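Local atomic coordinates of probable outer membrane protein (PDB entry 3DWO), a protein that probably carries long-chain fatty acids or other hydrophobic compounds across the bacterial outer membrane as a beta-barrel channel of the FadL family. Residues Asp53-Tyr58 with Gly88-Phe93; Thr348-Met353 with Arg388-Pro393; Ser396-Tyr401 with Ser436-Tyr441; Val406-Leu411 with Arg427-Gly432. All coordinates share one frame; numbering follows the deposited sequence.

Contact 1 of 4, residues Asp53-Tyr58 with Gly88-Phe93. With C8E ((hydroxyethyloxy)tri(ethyloxy)octane), chain E.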
# COMPACT_ATOMS: atom_id res chain seq x y z
N ASP A 53 -9.58 0.99 9.42
CA ASP A 53 -10.41 2.17 9.27
C ASP A 53 -9.47 3.33 9.03
O ASP A 53 -8.73 3.74 9.91
CB ASP A 53 -11.23 2.38 10.55
CG ASP A 53 -12.03 3.66 10.51
OD1 ASP A 53 -12.61 3.96 9.44
OD2 ASP A 53 -12.07 4.36 11.54
N ILE A 54 -9.51 3.86 7.80
CA ILE A 54 -8.65 4.95 7.40
C ILE A 54 -9.43 6.21 7.06
O ILE A 54 -10.37 6.18 6.26
CB ILE A 54 -7.79 4.55 6.18
CG1 ILE A 54 -7.10 3.21 6.44
CG2 ILE A 54 -6.76 5.63 5.89
CD1 ILE A 54 -6.24 3.17 7.69
N ASP A 55 -9.02 7.32 7.66
CA ASP A 55 -9.67 8.61 7.46
C ASP A 55 -8.75 9.50 6.64
O ASP A 55 -7.58 9.67 6.99
CB ASP A 55 -9.92 9.27 8.81
CG ASP A 55 -10.95 10.36 8.75
OD1 ASP A 55 -12.16 10.03 8.73
OD2 ASP A 55 -10.57 11.54 8.70
N ILE A 56 -9.26 10.06 5.55
CA ILE A 56 -8.46 10.93 4.69
C ILE A 56 -9.23 12.20 4.30
O ILE A 56 -10.37 12.12 3.84
CB ILE A 56 -8.07 10.23 3.36
CG1 ILE A 56 -7.33 8.93 3.65
CG2 ILE A 56 -7.21 11.16 2.52
CD1 ILE A 56 -7.16 8.04 2.41
N LYS A 57 -8.60 13.35 4.49
CA LYS A 57 -9.22 14.62 4.15
C LYS A 57 -8.23 15.64 3.59
O LYS A 57 -7.03 15.57 3.85
CB LYS A 57 -9.89 15.23 5.39
CG LYS A 57 -11.12 14.49 5.88
CD LYS A 57 -11.68 15.21 7.09
CE LYS A 57 -12.80 14.42 7.77
NZ LYS A 57 -13.22 15.09 9.03
N TYR A 58 -8.76 16.59 2.84
CA TYR A 58 -7.97 17.65 2.24
C TYR A 58 -8.53 18.98 2.66
O TYR A 58 -9.74 19.14 2.80
CB TYR A 58 -8.02 17.54 0.71
CG TYR A 58 -7.27 18.63 -0.02
CD1 TYR A 58 -7.92 19.76 -0.54
CD2 TYR A 58 -5.89 18.52 -0.24
CE1 TYR A 58 -7.22 20.75 -1.25
CE2 TYR A 58 -5.19 19.50 -0.94
CZ TYR A 58 -5.85 20.61 -1.45
OH TYR A 58 -5.13 21.55 -2.15
N GLY A 88 -13.52 17.67 -1.62
CA GLY A 88 -13.26 16.26 -1.79
C GLY A 88 -14.00 15.36 -0.82
O GLY A 88 -14.20 14.19 -1.10
N GLY A 89 -14.40 15.91 0.33
CA GLY A 89 -15.12 15.12 1.31
C GLY A 89 -14.20 14.12 2.00
O GLY A 89 -12.97 14.27 1.97
N GLN A 90 -14.79 13.11 2.61
CA GLN A 90 -14.04 12.05 3.29
C GLN A 90 -13.64 11.00 2.24
O GLN A 90 -14.48 10.27 1.71
CB GLN A 90 -14.93 11.44 4.38
CG GLN A 90 -14.42 10.12 4.95
CD GLN A 90 -13.05 10.25 5.58
OE1 GLN A 90 -12.14 9.50 5.25
NE2 GLN A 90 -12.90 11.22 6.48
N ALA A 91 -12.35 10.93 1.93
CA ALA A 91 -11.84 10.01 0.92
C ALA A 91 -11.33 8.67 1.48
O ALA A 91 -10.83 7.83 0.73
CB ALA A 91 -10.72 10.70 0.13
N GLY A 92 -11.48 8.49 2.79
CA GLY A 92 -11.04 7.27 3.44
C GLY A 92 -11.92 6.06 3.18
O GLY A 92 -12.87 6.12 2.39
N PHE A 93 -11.62 4.97 3.87
CA PHE A 93 -12.36 3.73 3.71
C PHE A 93 -12.26 2.84 4.95
O PHE A 93 -11.60 3.16 5.93
CB PHE A 93 -11.78 2.93 2.55
CG PHE A 93 -10.31 2.62 2.70
CD1 PHE A 93 -9.35 3.58 2.38
CD2 PHE A 93 -9.90 1.40 3.23
CE1 PHE A 93 -7.99 3.32 2.58
CE2 PHE A 93 -8.54 1.14 3.44
CZ PHE A 93 -7.58 2.10 3.11
C1 C8E E . -8.77 -2.84 -0.40
C2 C8E E . -8.01 -1.70 0.09
C3 C8E E . -6.68 -2.04 0.59
C4 C8E E . -6.77 -2.14 2.04
C5 C8E E . -5.62 -1.44 2.64
C6 C8E E . -5.42 -1.90 4.00
C7 C8E E . -4.45 -0.92 4.45
C8 C8E E . -4.84 -0.49 5.80
O9 C8E E . -4.01 0.10 6.78
C10 C8E E . -2.89 -0.61 7.27
C11 C8E E . -2.27 0.33 8.26
O12 C8E E . -1.94 1.59 7.65
C13 C8E E . -1.65 2.67 8.58
C14 C8E E . -1.92 4.19 8.33
O15 C8E E . -3.11 4.89 7.87
C16 C8E E . -3.12 5.01 6.43
C17 C8E E . -2.45 6.28 5.89
O18 C8E E . -3.19 7.38 5.33
C19 C8E E . -3.39 7.24 3.89
C20 C8E E . -2.74 8.20 2.83
O21 C8E E . -1.63 7.72 2.06
O HOH W 1 -11.60 16.53 1.95
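Two chain runs of an outer-membrane beta barrel meet antiparallel here: residues 53-58 lie inside strand 44-63, and residues 88-93 belong to the loop that leads into strand 93-105. Regular strand pairing is confined to Ile54 and Phe93, a hydrogen-bonded pair. Ile54 N gives a nearly straight bond to Phe93 O (2.9 Å), while the return bond from Phe93 N to Ile54 O is more bent. Ala91 N then donates to Ile56 O (3.0 Å). Between these backbone links a side chain takes over. Gln90 CG stands anti to its own backbone N (chi1 166°) and the chain bends at chi2, so the amide folds back and OE1 accepts from Ile56 N (2.9 Å), on a lone pair and almost straight. The same oxygen accepts from Gly92 N, above the amide plane, so two N-H groups fix the carbonyl end. NE2 lies near the Asp55 carboxylate at a poor angle for bonding; Asp55 OD2 also has a salt bridge to Lys431. Gly92, without a side chain, brings CA to 3.1 Å from Ile54 O in a C-H...O contact. Among apolar groups, Ile54 CB sits over one face of the Phe93 ring, a CH-pi contact, and CG1 reaches CZ (3.5 Å). Detergent chain E touches both residues, with its O15 near Ile54 CD1. At the other end one water accepts from Tyr58 N (3.0 Å) and donates to Gly89 O (2.6 Å).

Contact 2 of 4, residues Thr348-Met353 with Arg388-Pro393. With C8E ((hydroxyethyloxy)tri(ethyloxy)octane), chain J.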
# COMPACT_ATOMS: atom_id res chain seq x y z
N THR A 348 -0.85 -14.75 33.20
CA THR A 348 -1.16 -16.04 33.80
C THR A 348 -0.80 -17.09 32.77
O THR A 348 -0.13 -16.79 31.78
CB THR A 348 -2.66 -16.17 34.13
OG1 THR A 348 -3.41 -16.29 32.91
CG2 THR A 348 -3.16 -14.95 34.90
N ASP A 349 -1.24 -18.32 32.99
CA ASP A 349 -0.95 -19.39 32.05
C ASP A 349 -1.92 -19.29 30.88
O ASP A 349 -1.69 -19.87 29.82
CB ASP A 349 -1.08 -20.75 32.73
CG ASP A 349 -0.12 -20.91 33.89
OD1 ASP A 349 1.09 -20.66 33.71
OD2 ASP A 349 -0.58 -21.29 34.99
N GLN A 350 -3.00 -18.55 31.09
CA GLN A 350 -4.03 -18.37 30.07
C GLN A 350 -3.85 -17.03 29.36
O GLN A 350 -3.77 -16.98 28.13
CB GLN A 350 -5.42 -18.39 30.71
CG GLN A 350 -5.71 -19.56 31.64
CD GLN A 350 -5.77 -20.88 30.91
OE1 GLN A 350 -4.75 -21.39 30.44
NE2 GLN A 350 -6.97 -21.44 30.80
N TRP A 351 -3.79 -15.96 30.14
CA TRP A 351 -3.67 -14.60 29.61
C TRP A 351 -2.27 -14.08 29.34
O TRP A 351 -1.32 -14.36 30.07
CB TRP A 351 -4.37 -13.61 30.53
CG TRP A 351 -5.85 -13.71 30.48
CD1 TRP A 351 -6.66 -14.39 31.35
CD2 TRP A 351 -6.72 -13.17 29.48
NE1 TRP A 351 -7.97 -14.31 30.94
CE2 TRP A 351 -8.03 -13.56 29.80
CE3 TRP A 351 -6.50 -12.38 28.33
CZ2 TRP A 351 -9.13 -13.20 29.01
CZ3 TRP A 351 -7.59 -12.03 27.56
CH2 TRP A 351 -8.89 -12.44 27.90
N THR A 352 -2.16 -13.29 28.28
CA THR A 352 -0.92 -12.65 27.89
C THR A 352 -1.27 -11.27 27.36
O THR A 352 -2.28 -11.10 26.67
CB THR A 352 -0.18 -13.46 26.80
OG1 THR A 352 0.91 -12.69 26.29
CG2 THR A 352 -1.12 -13.81 25.67
N MET A 353 -0.46 -10.28 27.72
CA MET A 353 -0.69 -8.90 27.29
C MET A 353 0.42 -8.41 26.38
O MET A 353 1.58 -8.77 26.57
CB MET A 353 -0.78 -7.97 28.50
CG MET A 353 -2.09 -8.04 29.24
SD MET A 353 -2.10 -6.89 30.64
CE MET A 353 -2.98 -7.86 31.87
N ARG A 388 -5.12 -18.58 25.71
CA ARG A 388 -5.02 -19.98 25.32
C ARG A 388 -6.08 -20.73 26.12
O ARG A 388 -6.18 -20.58 27.33
CB ARG A 388 -3.63 -20.53 25.63
CG ARG A 388 -3.26 -20.56 27.10
CD ARG A 388 -1.90 -21.20 27.28
NE ARG A 388 -0.88 -20.52 26.49
CZ ARG A 388 0.40 -20.88 26.44
NH1 ARG A 388 0.82 -21.93 27.13
NH2 ARG A 388 1.25 -20.20 25.68
N PHE A 389 -6.87 -21.54 25.42
CA PHE A 389 -7.95 -22.28 26.05
C PHE A 389 -7.62 -23.39 27.04
O PHE A 389 -6.72 -24.20 26.82
CB PHE A 389 -8.89 -22.81 24.97
CG PHE A 389 -9.90 -21.80 24.53
CD1 PHE A 389 -11.06 -21.60 25.27
CD2 PHE A 389 -9.68 -21.02 23.41
CE1 PHE A 389 -11.98 -20.62 24.90
CE2 PHE A 389 -10.59 -20.04 23.03
CZ PHE A 389 -11.74 -19.84 23.78
N GLN A 390 -8.37 -23.38 28.13
CA GLN A 390 -8.24 -24.33 29.24
C GLN A 390 -8.57 -25.76 28.85
O GLN A 390 -7.72 -26.65 28.93
CB GLN A 390 -9.14 -23.88 30.39
CG GLN A 390 -9.94 -22.60 30.10
CD GLN A 390 -11.09 -22.82 29.12
OE1 GLN A 390 -10.93 -23.46 28.08
NE2 GLN A 390 -12.25 -22.26 29.44
N SER A 391 -9.82 -25.99 28.46
CA SER A 391 -10.27 -27.32 28.09
C SER A 391 -10.15 -27.59 26.59
O SER A 391 -10.90 -28.39 26.04
CB SER A 391 -11.73 -27.51 28.51
OG SER A 391 -12.58 -26.57 27.86
N MET A 392 -9.20 -26.93 25.93
CA MET A 392 -9.04 -27.13 24.50
C MET A 392 -7.72 -27.77 24.10
O MET A 392 -6.67 -27.50 24.69
CB MET A 392 -9.17 -25.80 23.76
CG MET A 392 -9.31 -25.95 22.25
SD MET A 392 -10.89 -26.69 21.77
CE MET A 392 -10.83 -26.50 19.97
N PRO A 393 -7.77 -28.66 23.08
CA PRO A 393 -6.61 -29.37 22.54
C PRO A 393 -5.64 -28.39 21.90
O PRO A 393 -4.93 -28.72 20.95
CB PRO A 393 -7.25 -30.33 21.53
CG PRO A 393 -8.56 -30.64 22.17
CD PRO A 393 -9.01 -29.25 22.57
C1 C8E J . -6.15 -5.30 27.50
C2 C8E J . -4.91 -5.25 26.74
C3 C8E J . -4.04 -4.12 27.07
C4 C8E J . -2.84 -4.67 27.68
C5 C8E J . -1.70 -3.75 27.41
C6 C8E J . -1.12 -3.31 28.66
C7 C8E J . 0.21 -2.96 28.21
C8 C8E J . 0.77 -1.95 29.13
O9 C8E J . 1.15 -0.62 28.82
C10 C8E J . 2.17 -0.39 27.86
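Thr348 OG1 is the best-held polar atom, gripped by two backbone N-H groups of its own turn. Trp351 N donates to Thr348 OG1 at 2.8 Å in a nearly straight bond, the ST motif. Gln350 N donates to the same Thr348 OG1 at 2.9 Å, the ST turn. Thr348 N in turn bonds to Trp351 O, so the turn that enters strand 351-360 is fastened from backbone and side chain together. One hydrogen bond crosses to 388-393: Arg388 N donates to Gln350 O (3.2 Å) at 163°, in the carbonyl plane and on a lone pair. Around it the Gln350 side chain, CG beside its backbone N and the chain bent at chi2, crosses those of Arg388 and Gln390 at about right angles. Its OE1 passes 3.8 Å from Arg388 CG, and NE2 rests 3.3 Å from Gln390 CG. Within 388-393, Gln390 OE1 accepts from Ser391 N (2.8 Å), the donor standing well above the amide plane, which holds that side chain over its own turn. Farther along the first strand, Met353 SD touches detergent chain J on the barrel surface. With one backbone bond and mainly alkyl-to-amide contact besides, the two segments at the barrel end are joined lightly, while the Thr348 turn is fastened by its own bonds.

Contact 3 of 4, residues Ser396-Tyr401 with Ser436-Tyr441; sequences SIDAAY and SLSATY
Ser396 OG and Ser438 OG both stand between the backbone N and the carbonyl carbon (chi1 59° and 72°), whereas Thr440 OG1 lies anti to the carbonyl carbon (chi1 -51°); these rotations gather three hydroxyls on one face of the paired strands. Ser396 OG comes up against Thr440 CB at 3.2 Å and makes a weak, long hydrogen bond to Thr440 O. A water bridges the three residues: it donates to Ser396 O and bonds Ser438 OG (3.0 Å) and Thr440 OG1 (2.6 Å). On the same face the hydroxyls have further partners, Thr10 for Ser438 and Gln46 for Thr440, while Ser436 OG bonds Asn50. Asp398 CB lies 3.5 Å from Ser438 OG and its OD1 forms a salt bridge with Arg354, which gives this buried acid a charged partner.

The opposite face is apolar: Ala399 CB meets Leu437 CD1 (3.8 Å) and Ile397 CD1 meets Ala439 CB more loosely (4.2 Å). The backbones alternate regularly, with Ser396-Thr440, Asp398-Ser438 and Ala400-Ser436 as hydrogen-bonded pairs and Ile397-Ala439 and Ala399-Leu437 as non-hydrogen-bonded ones. Both bonds of Ser396 with Thr440 are 2.9 Å and nearly straight, and C-H...O contacts from four CA atoms lie between the N-H bonds. Helix 10-14 covers the polar face at Asp398 and Ser436. A polar face turned to an N-terminal plug and an apolar one turned outward, probably to lipid, are typical of the antiparallel barrel wall in FadL-family channels.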
# COMPACT_ATOMS: atom_id res chain seq x y z
N SER A 396 -5.84 -20.98 20.54
CA SER A 396 -5.64 -19.68 21.16
C SER A 396 -6.30 -18.57 20.36
O SER A 396 -6.38 -18.62 19.14
CB SER A 396 -4.14 -19.39 21.31
OG SER A 396 -3.49 -19.41 20.06
N ILE A 397 -6.78 -17.56 21.09
CA ILE A 397 -7.44 -16.42 20.47
C ILE A 397 -6.66 -15.17 20.82
O ILE A 397 -6.20 -15.02 21.96
CB ILE A 397 -8.88 -16.25 21.00
CG1 ILE A 397 -9.63 -17.57 20.88
CG2 ILE A 397 -9.59 -15.15 20.23
CD1 ILE A 397 -9.75 -18.09 19.46
N ASP A 398 -6.50 -14.28 19.85
CA ASP A 398 -5.78 -13.03 20.08
C ASP A 398 -6.56 -11.84 19.56
O ASP A 398 -7.29 -11.95 18.58
CB ASP A 398 -4.40 -13.07 19.43
CG ASP A 398 -3.44 -13.97 20.16
OD1 ASP A 398 -2.25 -13.98 19.81
OD2 ASP A 398 -3.88 -14.68 21.08
N ALA A 399 -6.39 -10.72 20.24
CA ALA A 399 -7.06 -9.48 19.86
C ALA A 399 -6.02 -8.37 19.87
O ALA A 399 -5.01 -8.45 20.56
CB ALA A 399 -8.16 -9.16 20.85
N ALA A 400 -6.27 -7.33 19.08
CA ALA A 400 -5.34 -6.22 19.02
C ALA A 400 -6.04 -4.98 18.50
O ALA A 400 -7.01 -5.06 17.75
CB ALA A 400 -4.15 -6.57 18.12
N TYR A 401 -5.54 -3.83 18.93
CA TYR A 401 -6.04 -2.54 18.49
C TYR A 401 -4.80 -1.74 18.19
O TYR A 401 -3.84 -1.77 18.95
CB TYR A 401 -6.83 -1.82 19.58
CG TYR A 401 -7.23 -0.42 19.15
CD1 TYR A 401 -8.15 -0.22 18.12
CD2 TYR A 401 -6.63 0.71 19.72
CE1 TYR A 401 -8.47 1.06 17.67
CE2 TYR A 401 -6.95 1.99 19.28
CZ TYR A 401 -7.87 2.16 18.25
OH TYR A 401 -8.19 3.43 17.82
N SER A 436 -7.81 -6.11 15.15
CA SER A 436 -7.32 -7.40 14.71
C SER A 436 -7.79 -8.55 15.60
O SER A 436 -7.91 -8.40 16.82
CB SER A 436 -5.79 -7.36 14.67
OG SER A 436 -5.25 -8.47 13.98
N LEU A 437 -8.05 -9.70 14.99
CA LEU A 437 -8.51 -10.87 15.72
C LEU A 437 -8.01 -12.13 15.00
O LEU A 437 -8.13 -12.23 13.78
CB LEU A 437 -10.04 -10.88 15.77
CG LEU A 437 -10.72 -11.53 16.97
CD1 LEU A 437 -10.46 -10.71 18.23
CD2 LEU A 437 -12.21 -11.63 16.71
N SER A 438 -7.44 -13.07 15.75
CA SER A 438 -6.94 -14.30 15.14
C SER A 438 -7.19 -15.55 15.97
O SER A 438 -7.40 -15.48 17.18
CB SER A 438 -5.43 -14.20 14.90
OG SER A 438 -4.72 -14.26 16.12
N ALA A 439 -7.16 -16.69 15.30
CA ALA A 439 -7.36 -17.98 15.95
C ALA A 439 -6.18 -18.84 15.54
O ALA A 439 -5.93 -19.03 14.35
CB ALA A 439 -8.66 -18.62 15.48
N THR A 440 -5.45 -19.34 16.52
CA THR A 440 -4.28 -20.18 16.25
C THR A 440 -4.53 -21.59 16.76
O THR A 440 -4.87 -21.77 17.93
CB THR A 440 -3.03 -19.62 16.94
OG1 THR A 440 -2.88 -18.23 16.61
CG2 THR A 440 -1.80 -20.38 16.48
N TYR A 441 -4.37 -22.57 15.89
CA TYR A 441 -4.58 -23.96 16.28
C TYR A 441 -3.28 -24.74 16.27
O TYR A 441 -2.69 -24.99 15.22
CB TYR A 441 -5.60 -24.62 15.35
CG TYR A 441 -6.12 -25.94 15.89
CD1 TYR A 441 -6.64 -26.02 17.19
CD2 TYR A 441 -6.10 -27.09 15.12
CE1 TYR A 441 -7.12 -27.22 17.69
CE2 TYR A 441 -6.58 -28.30 15.61
CZ TYR A 441 -7.09 -28.36 16.90
OH TYR A 441 -7.56 -29.55 17.41
O HOH W 2 -4.47 -16.62 17.89

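Contact 4 of 4, residues Val406-Leu411 with Arg427-Gly432. With C8E ((hydroxyethyloxy)tri(ethyloxy)octane), chain F.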
# COMPACT_ATOMS: atom_id res chain seq x y z
N VAL A 406 -0.74 9.93 11.77
CA VAL A 406 -0.04 10.39 10.59
C VAL A 406 0.11 11.90 10.67
O VAL A 406 -0.84 12.60 11.00
CB VAL A 406 -0.83 10.05 9.31
CG1 VAL A 406 -0.00 10.38 8.07
CG2 VAL A 406 -1.22 8.58 9.32
N LYS A 407 1.30 12.41 10.39
CA LYS A 407 1.49 13.85 10.46
C LYS A 407 0.80 14.51 9.28
O LYS A 407 0.69 13.94 8.19
CB LYS A 407 2.98 14.21 10.45
CG LYS A 407 3.71 13.86 9.18
CD LYS A 407 4.79 14.90 8.86
CE LYS A 407 5.80 15.04 10.00
NZ LYS A 407 6.82 16.08 9.69
N GLU A 408 0.31 15.72 9.51
CA GLU A 408 -0.36 16.49 8.47
C GLU A 408 0.71 16.87 7.44
O GLU A 408 1.77 17.39 7.80
CB GLU A 408 -0.96 17.75 9.10
CG GLU A 408 -1.69 18.66 8.14
CD GLU A 408 -2.28 19.85 8.84
OE1 GLU A 408 -3.18 19.66 9.69
OE2 GLU A 408 -1.84 20.99 8.56
N VAL A 409 0.44 16.59 6.17
CA VAL A 409 1.41 16.89 5.12
C VAL A 409 0.88 17.84 4.08
O VAL A 409 -0.32 17.96 3.86
CB VAL A 409 1.87 15.61 4.39
CG1 VAL A 409 2.89 14.86 5.23
CG2 VAL A 409 0.66 14.72 4.09
N PRO A 410 1.80 18.56 3.41
CA PRO A 410 1.41 19.51 2.37
C PRO A 410 1.27 18.84 1.01
O PRO A 410 1.89 17.82 0.74
CB PRO A 410 2.56 20.51 2.39
CG PRO A 410 3.75 19.62 2.68
CD PRO A 410 3.22 18.72 3.78
N LEU A 411 0.42 19.43 0.17
CA LEU A 411 0.21 18.96 -1.19
C LEU A 411 0.47 20.20 -2.04
O LEU A 411 -0.26 21.19 -1.94
CB LEU A 411 -1.22 18.46 -1.39
CG LEU A 411 -1.45 16.96 -1.16
CD1 LEU A 411 -0.96 16.57 0.20
CD2 LEU A 411 -2.93 16.66 -1.30
N ARG A 427 -3.19 20.83 2.29
CA ARG A 427 -2.64 19.76 3.10
C ARG A 427 -3.64 18.65 3.37
O ARG A 427 -4.85 18.87 3.43
CB ARG A 427 -2.11 20.32 4.42
CG ARG A 427 -3.04 21.33 5.06
CD ARG A 427 -2.30 22.16 6.10
NE ARG A 427 -1.00 22.62 5.63
CZ ARG A 427 0.16 22.00 5.89
NH1 ARG A 427 0.17 20.89 6.62
NH2 ARG A 427 1.29 22.48 5.40
N ALA A 428 -3.11 17.44 3.51
CA ALA A 428 -3.94 16.28 3.76
C ALA A 428 -3.79 15.87 5.21
O ALA A 428 -2.70 15.90 5.78
CB ALA A 428 -3.53 15.14 2.85
N THR A 429 -4.91 15.49 5.81
CA THR A 429 -4.93 15.03 7.18
C THR A 429 -5.47 13.62 7.13
O THR A 429 -6.54 13.38 6.58
CB THR A 429 -5.84 15.90 8.06
OG1 THR A 429 -5.30 17.22 8.16
CG2 THR A 429 -5.95 15.29 9.45
N SER A 430 -4.71 12.69 7.70
CA SER A 430 -5.11 11.29 7.72
C SER A 430 -5.03 10.71 9.11
O SER A 430 -4.28 11.18 9.95
CB SER A 430 -4.21 10.48 6.78
OG SER A 430 -4.42 10.87 5.43
N LYS A 431 -5.81 9.66 9.32
CA LYS A 431 -5.87 8.97 10.60
C LYS A 431 -6.15 7.51 10.29
O LYS A 431 -6.86 7.20 9.33
CB LYS A 431 -6.99 9.54 11.47
CG LYS A 431 -6.65 10.89 12.07
CD LYS A 431 -7.86 11.83 12.16
CE LYS A 431 -9.11 11.14 12.71
NZ LYS A 431 -9.88 10.47 11.63
N GLY A 432 -5.58 6.62 11.09
CA GLY A 432 -5.81 5.21 10.85
C GLY A 432 -5.93 4.41 12.12
O GLY A 432 -5.33 4.74 13.15
C2 C8E F . 0.95 11.01 18.92
C3 C8E F . 1.65 12.26 18.62
C4 C8E F . 1.08 12.80 17.39
C5 C8E F . 2.18 13.16 16.45
C6 C8E F . 1.75 13.06 15.05
C7 C8E F . 2.39 11.81 14.65
C8 C8E F . 3.03 11.95 13.32
O9 C8E F . 4.31 11.44 12.94
C10 C8E F . 5.45 11.89 13.63
C11 C8E F . 6.63 11.17 13.03
O HOH W 3 -3.43 11.15 12.64
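Strand 409-411 runs antiparallel to strand 427-432 at 139°, with Pro410 and Arg427 a non-hydrogen-bonded pair and Val409 and Ala428 a hydrogen-bonded one, in which Ala428 N donates to Val409 O (2.9 Å) nearly along the C=O axis and Val409 N returns a longer bond to Ala428 O (3.2 Å). Of the side chains, Glu408 runs fully extended, CG anti to its backbone N, and crosses Arg427 at about a right angle. Its OE2 forms a salt bridge to Arg427 NH1 (2.8 Å), although the position of that oxygen is less certain than most. Arg427 CG occupies the crowded place between backbone N and carbonyl carbon (chi1 43°), and the chain bends at chi3, laying one face of the guanidinium toward Pro410 CA. These two strands are the last hairpin of the FadL-type barrel, and the second of them also pairs with strand 44-63 through backbone bonds such as Thr429 to Lys57. On the other face Ala428 CB receives Leu411 CD1 (4.0 Å) and, more distantly, Val409 CG2. Pro374 touches Ala428, and Pro410 O accepts from Arg369. Toward Val406 the two chains part, and a water replaces the direct link, accepting from Val406 N (3.1 Å) and donating to Ser430 O (2.8 Å). Detergent chain F lies against the irregular chain at Val406 and Lys407, its C8 at 3.4 Å from Lys407 N.

In the fold
Contacts 3 and 4 hold the same hairpin, strands 395-411 and 423-441, about 30 Å apart between centres, with contact 4 nested in the loop that contact 3 closes. Contact 1 adjoins contact 4 because its strand 44-63 pairs with strand 423-441, and Tyr58 packs on Leu411 between them. Contact 2 neighbours contact 3 at the opposite end, where Phe389 packs on Ile397. Contacts 1, 3 and 4 are partly buried, whereas contact 2 is a surface contact of two turns. Pairing is regular only in contact 3; contact 1 substitutes a glutamine amide, contact 4 a water, with a charged pair added beside it.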